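Local coordinates for actin binding protein family protein (Entamoeba histolytica HM-1:IMSS, PDB 6K2F) that probably sequesters actin monomers and so inhibits actin polymerization, this piece being an actin-binding ADF-homology domain of a twinfilin, at residues 20-24 and 44-48. Numbering follows the deposited sequence.
Sequences NGRFI and DFDAD
In 20-24 a loop leads through extended Gly21 into a strand that starts at Phe23; Arg22, with psi -49°, and Phe23 form a bulge opposite Glu39, both side chains pointing toward 44-48, the first turn of a short helix. The closest CA atoms, of Arg22 and Asp48, stand 7.5 Å apart.

Central is a buried salt bridge, Arg22 NE to Asp48 OD2 at 2.8 Å. The long arginine (chi1 t, chi2 and chi3 p) spans the gap and has further donors for Glu69 and the carbonyls of Arg67 and Thr42; Asp48 OD1 accepts from Thr42 OG1. Asp44, the N-cap, takes Ala47 N on OD1 at 3.1 Å: its short carboxylate folds back to a first-turn amide lacking a backbone acceptor.

Phe45 CA sits over one face of the Arg22 guanidinium, and Arg22 NH1 lies 3.9 Å from Phe45 CD1 at the ring edge.

In this ADF-homology domain, the contact joins the start of strand 23-29 to helix 45-49, with Phe66 of strand 62-68 touching Arg22, Phe45 and Asp48.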
ATOM      1  N   ASN A  20       6.095   1.076   2.139  1.00 18.70           N
ATOM      2  CA  ASN A  20       5.701  -0.275   1.648  1.00 25.24           C
ATOM      3  C   ASN A  20       4.546  -0.845   2.478  1.00 26.18           C
ATOM      4  O   ASN A  20       4.412  -2.067   2.578  1.00 28.50           O
ATOM      5  CB  ASN A  20       6.869  -1.265   1.619  1.00 24.87           C
ATOM      6  CG  ASN A  20       7.530  -1.474   2.966  1.00 28.03           C
ATOM      7  OD1 ASN A  20       7.200  -0.801   3.948  1.00 30.03           O
ATOM      8  ND2 ASN A  20       8.478  -2.393   3.013  1.00 29.92           N
ATOM      9  N   GLY A  21       3.686   0.020   2.965  1.00 16.71           N
ATOM     10  CA  GLY A  21       2.444  -0.336   3.672  1.00 15.73           C
ATOM     11  C   GLY A  21       1.631   0.921   3.820  1.00 14.70           C
ATOM     12  O   GLY A  21       2.172   2.006   3.516  1.00 16.56           O
ATOM     13  N   ARG A  22       0.407   0.810   4.315  1.00 14.16           N
ATOM     14  CA  ARG A  22      -0.490   1.977   4.400  1.00 13.21           C
ATOM     15  C   ARG A  22      -0.698   2.402   5.852  1.00 11.10           C
ATOM     16  O   ARG A  22      -0.699   3.619   6.108  1.00 13.64           O
ATOM     17  CB  ARG A  22      -1.817   1.677   3.709  1.00 12.88           C
ATOM     18  CG  ARG A  22      -2.779   2.855   3.760  1.00 13.10           C
ATOM     19  CD  ARG A  22      -2.273   4.115   3.068  1.00 15.43           C
ATOM     20  NE  ARG A  22      -2.199   3.926   1.631  1.00 15.52           N
ATOM     21  CZ  ARG A  22      -1.691   4.791   0.774  1.00 17.09           C
ATOM     22  NH1 ARG A  22      -1.158   5.929   1.187  1.00 17.92           N
ATOM     23  NH2 ARG A  22      -1.678   4.503  -0.516  1.00 18.58           N
ATOM     24  N   PHE A  23      -1.030   1.484   6.757  1.00 11.75           N
ATOM     25  CA  PHE A  23      -1.313   1.942   8.128  1.00 11.51           C
ATOM     26  C   PHE A  23      -0.966   0.897   9.177  1.00 10.82           C
ATOM     27  O   PHE A  23      -0.858  -0.286   8.896  1.00 13.03           O
ATOM     28  CB  PHE A  23      -2.752   2.441   8.244  1.00 12.19           C
ATOM     29  CG  PHE A  23      -3.877   1.454   8.105  1.00 12.43           C
ATOM     30  CD1 PHE A  23      -4.254   0.640   9.151  1.00 14.56           C
ATOM     31  CD2 PHE A  23      -4.677   1.480   6.978  1.00 14.76           C
ATOM     32  CE1 PHE A  23      -5.379  -0.155   9.048  1.00 15.17           C
ATOM     33  CE2 PHE A  23      -5.809   0.686   6.882  1.00 16.30           C
ATOM     34  CZ  PHE A  23      -6.154  -0.133   7.916  1.00 16.11           C
ATOM     35  N   ILE A  24      -0.815   1.424  10.380  1.00 10.80           N
ATOM     36  CA  ILE A  24      -0.516   0.641  11.603  1.00 12.53           C
ATOM     37  C   ILE A  24      -1.596   0.979  12.613  1.00 11.44           C
ATOM     38  O   ILE A  24      -1.812   2.147  12.883  1.00 13.16           O
ATOM     39  CB  ILE A  24       0.874   0.970  12.161  1.00 14.76           C
ATOM     40  CG1 ILE A  24       1.963   0.724  11.120  1.00 15.66           C
ATOM     41  CG2 ILE A  24       1.104   0.190  13.448  1.00 15.15           C
ATOM     42  CD1 ILE A  24       3.309   1.360  11.467  1.00 20.71           C
ATOM     43  N   ASP A  44      -3.490   3.352  -3.806  1.00 19.48           N
ATOM     44  CA  ASP A  44      -4.701   4.228  -3.871  1.00 19.63           C
ATOM     45  C   ASP A  44      -5.080   4.689  -2.463  1.00 19.20           C
ATOM     46  O   ASP A  44      -5.749   3.947  -1.731  1.00 20.20           O
ATOM     47  CB  ASP A  44      -5.872   3.518  -4.562  1.00 23.71           C
ATOM     48  CG  ASP A  44      -7.083   4.402  -4.856  1.00 32.26           C
ATOM     49  OD1 ASP A  44      -7.225   5.475  -4.199  1.00 29.56           O
ATOM     50  OD2 ASP A  44      -7.869   4.013  -5.748  1.00 36.01           O
ATOM     51  N   PHE A  45      -4.633   5.884  -2.090  1.00 20.04           N
ATOM     52  CA  PHE A  45      -4.863   6.486  -0.755  1.00 16.15           C
ATOM     53  C   PHE A  45      -6.365   6.538  -0.471  1.00 20.42           C
ATOM     54  O   PHE A  45      -6.808   6.162   0.617  1.00 18.60           O
ATOM     55  CB  PHE A  45      -4.246   7.882  -0.729  1.00 18.70           C
ATOM     56  CG  PHE A  45      -4.642   8.727   0.451  1.00 16.70           C
ATOM     57  CD1 PHE A  45      -3.952   8.621   1.640  1.00 20.64           C
ATOM     58  CD2 PHE A  45      -5.687   9.630   0.372  1.00 19.67           C
ATOM     59  CE1 PHE A  45      -4.270   9.423   2.721  1.00 18.31           C
ATOM     60  CE2 PHE A  45      -6.008  10.425   1.459  1.00 19.58           C
ATOM     61  CZ  PHE A  45      -5.309  10.313   2.632  1.00 18.45           C
ATOM     62  N   ASP A  46      -7.135   7.009  -1.450  1.00 21.43           N
ATOM     63  CA  ASP A  46      -8.590   7.236  -1.262  1.00 22.57           C
ATOM     64  C   ASP A  46      -9.286   5.912  -0.926  1.00 18.87           C
ATOM     65  O   ASP A  46     -10.035   5.866   0.069  1.00 24.66           O
ATOM     66  CB  ASP A  46      -9.203   7.869  -2.508  1.00 25.84           C
ATOM     67  CG  ASP A  46      -8.775   9.311  -2.739  1.00 49.53           C
ATOM     68  OD1 ASP A  46      -8.488  10.026  -1.758  1.00 36.70           O
ATOM     69  OD2 ASP A  46      -8.722   9.712  -3.904  1.00 59.97           O
ATOM     70  N   ALA A  47      -9.043   4.868  -1.724  1.00 20.40           N
ATOM     71  CA  ALA A  47      -9.610   3.519  -1.507  1.00 19.73           C
ATOM     72  C   ALA A  47      -9.160   3.006  -0.140  1.00 17.58           C
ATOM     73  O   ALA A  47      -9.975   2.446   0.612  1.00 20.83           O
ATOM     74  CB  ALA A  47      -9.153   2.584  -2.596  1.00 23.83           C
ATOM     75  N   ASP A  48      -7.891   3.212   0.197  1.00 17.85           N
ATOM     76  CA  ASP A  48      -7.327   2.607   1.420  1.00 17.28           C
ATOM     77  C   ASP A  48      -7.967   3.226   2.670  1.00 15.76           C
ATOM     78  O   ASP A  48      -7.985   2.558   3.723  1.00 14.23           O
ATOM     79  CB  ASP A  48      -5.803   2.713   1.469  1.00 16.56           C
ATOM     80  CG  ASP A  48      -5.050   1.804   0.504  1.00 15.60           C
ATOM     81  OD1 ASP A  48      -5.692   1.055  -0.309  1.00 18.01           O
ATOM     82  OD2 ASP A  48      -3.796   1.861   0.561  1.00 16.94           O
TER